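Local coordinates for adhesion and penetration protein autotransporter (Haemophilus influenzae, PDB 3SYJ) that promotes adherence to and invasion of host cells by binding a host cell structure, mediates bacterial aggregation through self-association, and is probably a serine protease, at residues Phe850-Leu859 against Lys875-Asn883; Leu903-Ser911 against Val940-Asn950. One frame throughout, in Å; residues are numbered along the deposited sequence.

Interaction 1 (Phe850-Leu859 against Lys875-Asn883)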
loop_
_atom_site.group_PDB
_atom_site.type_symbol
_atom_site.label_atom_id
_atom_site.label_comp_id
_atom_site.label_asym_id
_atom_site.label_seq_id
_atom_site.Cartn_x
_atom_site.Cartn_y
_atom_site.Cartn_z
ATOM N N PHE A 850 11.545 17.623 8.360
ATOM C CA PHE A 850 11.400 17.565 9.813
ATOM C C PHE A 850 10.113 16.855 10.209
ATOM O O PHE A 850 9.088 16.968 9.527
ATOM C CB PHE A 850 11.455 18.964 10.435
ATOM C CG PHE A 850 12.804 19.615 10.338
ATOM C CD1 PHE A 850 13.865 19.155 11.102
ATOM C CD2 PHE A 850 13.014 20.684 9.482
ATOM C CE1 PHE A 850 15.109 19.751 11.017
ATOM C CE2 PHE A 850 14.257 21.285 9.390
ATOM C CZ PHE A 850 15.307 20.818 10.159
ATOM N N ASN A 851 10.174 16.119 11.315
ATOM C CA ASN A 851 9.043 15.308 11.754
ATOM C C ASN A 851 8.408 15.807 13.040
ATOM O O ASN A 851 9.037 16.515 13.828
ATOM C CB ASN A 851 9.469 13.850 11.932
ATOM C CG ASN A 851 9.903 13.210 10.634
ATOM O OD1 ASN A 851 9.426 13.572 9.556
ATOM N ND2 ASN A 851 10.813 12.248 10.728
ATOM N N THR A 852 7.156 15.417 13.244
ATOM C CA THR A 852 6.433 15.735 14.464
ATOM C C THR A 852 5.816 14.468 15.044
ATOM O O THR A 852 5.152 13.707 14.340
ATOM C CB THR A 852 5.309 16.764 14.205
ATOM O OG1 THR A 852 5.877 17.992 13.732
ATOM C CG2 THR A 852 4.516 17.030 15.478
ATOM N N LEU A 853 6.051 14.238 16.327
ATOM C CA LEU A 853 5.351 13.186 17.035
ATOM C C LEU A 853 4.232 13.815 17.854
ATOM O O LEU A 853 4.483 14.658 18.712
ATOM C CB LEU A 853 6.310 12.413 17.937
ATOM C CG LEU A 853 5.695 11.430 18.939
ATOM C CD1 LEU A 853 4.793 10.405 18.252
ATOM C CD2 LEU A 853 6.791 10.742 19.741
ATOM N N THR A 854 2.999 13.413 17.575
ATOM C CA THR A 854 1.843 13.909 18.307
ATOM C C THR A 854 1.357 12.847 19.281
ATOM O O THR A 854 1.134 11.700 18.889
ATOM C CB THR A 854 0.684 14.253 17.348
ATOM O OG1 THR A 854 1.103 15.265 16.424
ATOM C CG2 THR A 854 -0.534 14.740 18.124
ATOM N N VAL A 855 1.196 13.227 20.547
ATOM C CA VAL A 855 0.654 12.330 21.567
ATOM C C VAL A 855 -0.690 12.837 22.096
ATOM O O VAL A 855 -0.754 13.455 23.159
ATOM C CB VAL A 855 1.621 12.160 22.748
ATOM C CG1 VAL A 855 1.092 11.106 23.715
ATOM C CG2 VAL A 855 3.010 11.791 22.244
ATOM N N ASN A 856 -1.754 12.561 21.349
ATOM C CA ASN A 856 -3.090 13.064 21.662
ATOM C C ASN A 856 -3.579 12.718 23.063
ATOM O O ASN A 856 -4.394 13.437 23.636
ATOM C CB ASN A 856 -4.102 12.559 20.631
ATOM C CG ASN A 856 -3.902 13.186 19.257
ATOM O OD1 ASN A 856 -3.967 12.500 18.234
ATOM N ND2 ASN A 856 -3.651 14.494 19.229
ATOM N N GLY A 857 -3.085 11.613 23.605
ATOM C CA GLY A 857 -3.532 11.138 24.901
ATOM C C GLY A 857 -2.530 11.465 25.981
ATOM O O GLY A 857 -1.931 12.535 25.964
ATOM N N LYS A 858 -2.339 10.543 26.918
ATOM C CA LYS A 858 -1.391 10.755 28.006
ATOM C C LYS A 858 0.000 10.208 27.705
ATOM O O LYS A 858 0.167 9.014 27.459
ATOM C CB LYS A 858 -1.907 10.143 29.313
ATOM C CG LYS A 858 -0.887 10.184 30.452
ATOM C CD LYS A 858 -1.401 9.484 31.701
ATOM C CE LYS A 858 -2.422 10.336 32.440
ATOM N NZ LYS A 858 -3.027 9.609 33.599
ATOM N N LEU A 859 0.992 11.092 27.718
ATOM C CA LEU A 859 2.382 10.674 27.742
ATOM C C LEU A 859 2.767 10.583 29.208
ATOM O O LEU A 859 2.278 11.363 30.024
ATOM C CB LEU A 859 3.275 11.686 27.022
ATOM C CG LEU A 859 4.751 11.695 27.446
ATOM C CD1 LEU A 859 5.502 10.503 26.874
ATOM C CD2 LEU A 859 5.424 12.983 27.025
ATOM N N LYS A 875 13.486 26.006 12.262
ATOM C CA LYS A 875 12.695 24.804 12.021
ATOM C C LYS A 875 13.292 23.652 12.817
ATOM O O LYS A 875 14.475 23.680 13.160
ATOM C CB LYS A 875 12.723 24.442 10.535
ATOM C CG LYS A 875 12.139 25.497 9.605
ATOM C CD LYS A 875 12.610 25.291 8.170
ATOM C CE LYS A 875 12.060 24.001 7.567
ATOM N NZ LYS A 875 10.631 24.117 7.146
ATOM N N SER A 876 12.479 22.637 13.102
ATOM C CA SER A 876 12.959 21.446 13.800
ATOM C C SER A 876 11.910 20.341 13.887
ATOM O O SER A 876 10.749 20.530 13.509
ATOM C CB SER A 876 13.410 21.802 15.215
ATOM O OG SER A 876 12.305 21.860 16.093
ATOM N N ASP A 877 12.331 19.184 14.391
ATOM C CA ASP A 877 11.398 18.122 14.736
ATOM C C ASP A 877 10.546 18.649 15.878
ATOM O O ASP A 877 10.987 19.510 16.639
ATOM C CB ASP A 877 12.138 16.858 15.177
ATOM C CG ASP A 877 12.947 16.224 14.057
ATOM O OD1 ASP A 877 12.459 16.188 12.905
ATOM O OD2 ASP A 877 14.070 15.750 14.336
ATOM N N LYS A 878 9.327 18.138 16.001
ATOM C CA LYS A 878 8.398 18.638 17.003
ATOM C C LYS A 878 7.842 17.522 17.880
ATOM O O LYS A 878 7.651 16.395 17.428
ATOM C CB LYS A 878 7.250 19.398 16.332
ATOM C CG LYS A 878 7.679 20.679 15.626
ATOM C CD LYS A 878 8.280 21.670 16.617
ATOM C CE LYS A 878 9.179 22.698 15.934
ATOM N NZ LYS A 878 8.409 23.643 15.090
ATOM N N LEU A 879 7.598 17.845 19.142
ATOM C CA LEU A 879 6.900 16.945 20.043
ATOM C C LEU A 879 5.634 17.658 20.498
ATOM O O LEU A 879 5.693 18.638 21.240
ATOM C CB LEU A 879 7.785 16.576 21.234
ATOM C CG LEU A 879 7.224 15.611 22.282
ATOM C CD1 LEU A 879 6.763 14.310 21.637
ATOM C CD2 LEU A 879 8.260 15.344 23.366
ATOM N N LYS A 880 4.491 17.175 20.022
ATOM C CA LYS A 880 3.201 17.796 20.299
ATOM C C LYS A 880 2.443 17.004 21.360
ATOM O O LYS A 880 2.070 15.857 21.137
ATOM C CB LYS A 880 2.384 17.886 19.010
ATOM C CG LYS A 880 1.016 18.515 19.170
ATOM C CD LYS A 880 0.317 18.664 17.825
ATOM C CE LYS A 880 1.023 19.686 16.947
ATOM N NZ LYS A 880 0.146 20.163 15.840
ATOM N N LEU A 881 2.218 17.620 22.515
ATOM C CA LEU A 881 1.616 16.920 23.644
ATOM C C LEU A 881 0.276 17.524 24.047
ATOM O O LEU A 881 -0.116 18.578 23.552
ATOM C CB LEU A 881 2.571 16.929 24.840
ATOM C CG LEU A 881 4.009 16.491 24.560
ATOM C CD1 LEU A 881 4.836 16.562 25.828
ATOM C CD2 LEU A 881 4.031 15.086 23.979
ATOM N N SER A 882 -0.423 16.843 24.948
ATOM C CA SER A 882 -1.705 17.320 25.444
ATOM C C SER A 882 -1.568 17.781 26.891
ATOM O O SER A 882 -0.467 17.820 27.439
ATOM C CB SER A 882 -2.746 16.208 25.366
ATOM O OG SER A 882 -2.516 15.243 26.382
ATOM N N ASN A 883 -2.690 18.122 27.510
ATOM C CA ASN A 883 -2.690 18.513 28.912
ATOM C C ASN A 883 -2.314 17.363 29.837
ATOM O O ASN A 883 -1.842 17.585 30.952
ATOM C CB ASN A 883 -4.050 19.083 29.310
ATOM C CG ASN A 883 -4.147 20.577 29.060
ATOM O OD1 ASN A 883 -5.146 21.068 28.531
ATOM N ND2 ASN A 883 -3.101 21.309 29.439
HETATM O O HOH W 1 0.341 13.983 25.515
#
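Strands 852-855 and 878-881 run parallel, their axes 4.7 Å apart and 12° from alignment, and backbone bonds alternate between them, ending with Val855 N to Lys880 O at 2.8 Å. Just before the paired strands, Asp877 OD1 accepts Asn851 N at 2.8 Å through its anti lone pair, in an almost straight bond (176°). Aspartate suits the place because its short carboxylate can accept several donors: OD1 also takes Asn821 ND2, and OD2 is bonded to Thr868 OG1. Ser876 CA lies over one face of the Phe850 ring, a CH-pi contact 3.9 Å from the centroid, while Lys875 crosses at about a right angle and lays CB against CE2. The buried face is aliphatic: Leu853 and Leu879 lie side by side, and Leu881, its CG anti to the carbonyl carbon (chi1 -50°), brings CD2 to Val855 CG2 and CD1 to Leu859 CD2 (3.8 Å). The opposite face carries Thr852 and Thr854, and the aliphatic stems of Lys878 and Lys880 lie against them: Lys878 CB is 3.3 Å from Thr852 OG1. Beyond the last direct backbone bond, a water joins Val855 O to Ser882 N, and Ser882 OG donates to Gly857 O (2.8 Å) from above the carbonyl plane. In-register parallel strands with stacked aliphatic residues inside and polar ones outside are characteristic of successive coils in the beta-helix of an autotransporter passenger domain.

Interaction 2 (Leu903-Ser911 against Val940-Asn950)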
loop_
_atom_site.group_PDB
_atom_site.type_symbol
_atom_site.label_atom_id
_atom_site.label_comp_id
_atom_site.label_asym_id
_atom_site.label_seq_id
_atom_site.Cartn_x
_atom_site.Cartn_y
_atom_site.Cartn_z
ATOM N N LEU A 903 16.808 36.854 15.574
ATOM C CA LEU A 903 16.606 36.306 16.913
ATOM C C LEU A 903 15.152 35.923 17.202
ATOM O O LEU A 903 14.288 36.783 17.384
ATOM C CB LEU A 903 17.134 37.265 17.987
ATOM C CG LEU A 903 18.534 36.964 18.540
ATOM C CD1 LEU A 903 19.647 37.432 17.602
ATOM C CD2 LEU A 903 18.705 37.589 19.916
ATOM N N GLU A 904 14.894 34.621 17.245
ATOM C CA GLU A 904 13.573 34.107 17.570
ATOM C C GLU A 904 13.707 32.989 18.593
ATOM O O GLU A 904 14.815 32.647 19.015
ATOM C CB GLU A 904 12.883 33.558 16.317
ATOM C CG GLU A 904 12.679 34.570 15.210
ATOM C CD GLU A 904 11.695 35.657 15.594
ATOM O OE1 GLU A 904 10.918 35.448 16.552
ATOM O OE2 GLU A 904 11.702 36.719 14.935
ATOM N N GLN A 905 12.572 32.423 18.989
ATOM C CA GLN A 905 12.561 31.211 19.794
ATOM C C GLN A 905 12.215 30.007 18.915
ATOM O O GLN A 905 11.420 30.116 17.985
ATOM C CB GLN A 905 11.554 31.330 20.944
ATOM C CG GLN A 905 11.897 32.392 21.979
ATOM C CD GLN A 905 11.051 32.280 23.234
ATOM O OE1 GLN A 905 9.874 31.936 23.175
ATOM N NE2 GLN A 905 11.651 32.575 24.379
ATOM N N LEU A 906 12.824 28.863 19.200
ATOM C CA LEU A 906 12.465 27.636 18.504
ATOM C C LEU A 906 11.700 26.709 19.439
ATOM O O LEU A 906 12.261 26.181 20.398
ATOM C CB LEU A 906 13.707 26.927 17.966
ATOM C CG LEU A 906 13.393 25.717 17.090
ATOM C CD1 LEU A 906 12.439 26.108 15.978
ATOM C CD2 LEU A 906 14.661 25.116 16.519
ATOM N N THR A 907 10.413 26.526 19.166
ATOM C CA THR A 907 9.601 25.609 19.955
ATOM C C THR A 907 10.030 24.166 19.686
ATOM O O THR A 907 10.175 23.763 18.532
ATOM C CB THR A 907 8.092 25.783 19.642
ATOM O OG1 THR A 907 7.714 27.153 19.839
ATOM C CG2 THR A 907 7.239 24.890 20.541
ATOM N N LEU A 908 10.251 23.398 20.750
ATOM C CA LEU A 908 10.593 21.987 20.614
ATOM C C LEU A 908 9.436 21.111 21.078
ATOM O O LEU A 908 9.047 20.160 20.396
ATOM C CB LEU A 908 11.865 21.655 21.399
ATOM C CG LEU A 908 13.161 22.196 20.794
ATOM C CD1 LEU A 908 14.363 21.715 21.587
ATOM C CD2 LEU A 908 13.280 21.790 19.330
ATOM N N VAL A 909 8.884 21.445 22.240
ATOM C CA VAL A 909 7.737 20.740 22.785
ATOM C C VAL A 909 6.557 21.692 22.910
ATOM O O VAL A 909 6.651 22.723 23.575
ATOM C CB VAL A 909 8.051 20.159 24.171
ATOM C CG1 VAL A 909 6.865 19.359 24.681
ATOM C CG2 VAL A 909 9.300 19.290 24.112
ATOM N N GLU A 910 5.444 21.347 22.271
ATOM C CA GLU A 910 4.280 22.225 22.244
ATOM C C GLU A 910 3.007 21.516 22.674
ATOM O O GLU A 910 2.994 20.306 22.905
ATOM C CB GLU A 910 4.083 22.799 20.840
ATOM C CG GLU A 910 3.881 21.736 19.769
ATOM C CD GLU A 910 3.866 22.307 18.360
ATOM O OE1 GLU A 910 3.345 23.426 18.170
ATOM O OE2 GLU A 910 4.372 21.627 17.442
ATOM N N SER A 911 1.930 22.283 22.773
ATOM C CA SER A 911 0.626 21.722 23.079
ATOM C C SER A 911 -0.146 21.473 21.789
ATOM O O SER A 911 0.063 22.160 20.788
ATOM C CB SER A 911 -0.156 22.670 23.981
ATOM O OG SER A 911 -1.498 22.241 24.114
ATOM N N VAL A 940 13.799 26.639 27.886
ATOM C CA VAL A 940 12.946 27.360 28.818
ATOM C C VAL A 940 11.493 26.938 28.650
ATOM O O VAL A 940 11.081 26.518 27.566
ATOM C CB VAL A 940 13.026 28.876 28.579
ATOM C CG1 VAL A 940 14.424 29.391 28.887
ATOM C CG2 VAL A 940 12.633 29.210 27.140
ATOM N N LYS A 941 10.711 27.042 29.718
ATOM C CA LYS A 941 9.274 26.894 29.574
ATOM C C LYS A 941 8.638 28.275 29.506
ATOM O O LYS A 941 8.458 28.950 30.518
ATOM C CB LYS A 941 8.658 26.055 30.694
ATOM C CG LYS A 941 7.141 25.954 30.572
ATOM C CD LYS A 941 6.580 24.782 31.352
ATOM C CE LYS A 941 5.068 24.739 31.254
ATOM N NZ LYS A 941 4.499 23.650 32.093
ATOM N N ASN A 942 8.313 28.692 28.291
ATOM C CA ASN A 942 7.794 30.024 28.056
ATOM C C ASN A 942 6.428 29.960 27.399
ATOM O O ASN A 942 6.273 29.370 26.331
ATOM C CB ASN A 942 8.759 30.809 27.170
ATOM C CG ASN A 942 8.098 31.986 26.494
ATOM O OD1 ASN A 942 8.131 32.108 25.272
ATOM N ND2 ASN A 942 7.482 32.857 27.286
ATOM N N ASP A 943 5.433 30.551 28.047
ATOM C CA ASP A 943 4.107 30.630 27.455
ATOM C C ASP A 943 3.509 29.235 27.239
ATOM O O ASP A 943 2.905 28.954 26.200
ATOM C CB ASP A 943 4.183 31.404 26.137
ATOM C CG ASP A 943 2.824 31.647 25.524
ATOM O OD1 ASP A 943 1.849 31.813 26.289
ATOM O OD2 ASP A 943 2.735 31.673 24.275
ATOM N N GLY A 944 3.693 28.365 28.229
ATOM C CA GLY A 944 3.105 27.036 28.212
ATOM C C GLY A 944 3.778 26.008 27.318
ATOM O O GLY A 944 3.302 24.875 27.212
ATOM N N GLU A 945 4.880 26.393 26.678
ATOM C CA GLU A 945 5.600 25.502 25.769
ATOM C C GLU A 945 7.098 25.522 26.049
ATOM O O GLU A 945 7.611 26.474 26.633
ATOM C CB GLU A 945 5.335 25.894 24.314
ATOM C CG GLU A 945 3.862 26.019 23.982
ATOM C CD GLU A 945 3.589 26.088 22.493
ATOM O OE1 GLU A 945 4.314 26.813 21.776
ATOM O OE2 GLU A 945 2.638 25.417 22.040
ATOM N N PHE A 946 7.794 24.466 25.631
ATOM C CA PHE A 946 9.236 24.354 25.842
ATOM C C PHE A 946 10.010 24.767 24.600
ATOM O O PHE A 946 9.944 24.105 23.563
ATOM C CB PHE A 946 9.615 22.935 26.280
ATOM C CG PHE A 946 9.122 22.583 27.652
ATOM C CD1 PHE A 946 9.944 22.727 28.754
ATOM C CD2 PHE A 946 7.825 22.135 27.843
ATOM C CE1 PHE A 946 9.484 22.417 30.024
ATOM C CE2 PHE A 946 7.360 21.825 29.109
ATOM C CZ PHE A 946 8.191 21.964 30.200
ATOM N N ARG A 947 10.742 25.871 24.714
ATOM C CA ARG A 947 11.414 26.457 23.563
ATOM C C ARG A 947 12.912 26.646 23.779
ATOM O O ARG A 947 13.388 26.708 24.915
ATOM C CB ARG A 947 10.777 27.803 23.213
ATOM C CG ARG A 947 9.266 27.784 23.178
ATOM C CD ARG A 947 8.723 28.989 22.439
ATOM N NE ARG A 947 7.283 28.874 22.239
ATOM C CZ ARG A 947 6.376 29.487 22.993
ATOM N NH1 ARG A 947 6.768 30.273 23.987
ATOM N NH2 ARG A 947 5.081 29.325 22.748
ATOM N N LEU A 948 13.644 26.719 22.669
ATOM C CA LEU A 948 15.047 27.111 22.675
ATOM C C LEU A 948 15.120 28.626 22.634
ATOM O O LEU A 948 14.524 29.271 21.767
ATOM C CB LEU A 948 15.786 26.526 21.476
ATOM C CG LEU A 948 16.087 25.033 21.536
ATOM C CD1 LEU A 948 16.869 24.604 20.304
ATOM C CD2 LEU A 948 16.844 24.695 22.808
ATOM N N HIS A 949 15.865 29.192 23.575
ATOM C CA HIS A 949 15.849 30.627 23.794
ATOM C C HIS A 949 17.268 31.177 23.890
ATOM O O HIS A 949 18.167 30.521 24.414
ATOM C CB HIS A 949 15.060 30.928 25.071
ATOM C CG HIS A 949 14.859 32.386 25.336
ATOM N ND1 HIS A 949 14.994 32.939 26.592
ATOM C CD2 HIS A 949 14.532 33.407 24.509
ATOM C CE1 HIS A 949 14.756 34.236 26.528
ATOM N NE2 HIS A 949 14.474 34.547 25.275
ATOM N N ASN A 950 17.462 32.382 23.366
ATOM C CA ASN A 950 18.739 33.072 23.471
ATOM C C ASN A 950 18.669 34.204 24.493
ATOM O O ASN A 950 17.974 35.195 24.277
ATOM C CB ASN A 950 19.159 33.626 22.112
ATOM C CG ASN A 950 20.457 34.400 22.180
ATOM O OD1 ASN A 950 21.287 34.168 23.060
ATOM N ND2 ASN A 950 20.643 35.325 21.249
HETATM O O HOH W 2 15.636 33.422 21.480
#
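Thr907 and Arg947 face each other in a non-hydrogen-bonded antiparallel pair, and their side chains supply the bond the backbone lacks: Arg947 NE donates to Thr907 OG1 at 3.0 Å, with the oxygen only 3° out of the guanidinium plane. With OG1 anti to its carbonyl carbon (chi1 -55°), Thr907 turns the hydroxyl to NE, which Arg947, extended from CG to NE alongside, brings level with it. Next to this pair, Leu906 and Leu948 exchange backbone bonds, Leu948 N reaching Leu906 O at 2.7 Å. On the other side the register slips by one. Phe946 O accepts from both Leu908 N (2.9 Å) and Val909 N (3.2 Å), the mark of a classic beta bulge, here at a corner of the chain in the pertactin-like C-terminal part of the passenger domain. On the face opposite Thr907 and Arg947 the buried apolar side chains meet: Val909 CB packs on Phe946 CB at 3.8 Å, and Leu908 CD1 meets Leu948 CG at 3.7 Å. Past the bulge, Glu945 OE2 takes Ser911 N at 3.3 Å, from the anti side and 34° out of the carboxylate plane.

The two charged groups also hold each other: Glu945 OE1 forms a salt bridge with Arg947 NH2 (2.8 Å). Glu945 closes a type I' turn that begins at Asn942, and its two central residues, Asp943 and Gly944, both take positive phi, a shape glycine adopts easily. Arg947 follows two residues on. Farther out, Phe923 meets the Phe946 ring edge-to-face, and Leu917 packs on Val909 and Phe946.

In the fold
Interaction 1 closes before interaction 2 opens along the chain, and their centres lie 13 Å apart near the C-terminal end of the modelled passenger domain, 56 and 68 Å from the centre of the chain. Strand 875-881 joins them, pairing with 852-855 on one edge and in parallel with 906-911 on the other. The two contacts touch there: Leu881 N to Glu910 O (2.8 Å) and Leu879 O to Glu910 N (2.9 Å) are probable hydrogen bonds. Pairing is therefore parallel from 852-855 to 906-911 and becomes antiparallel at 945-949, so the hairpin probably covers the C-terminal end of the parallel rows of this beta-helix, away from the predicted protease site.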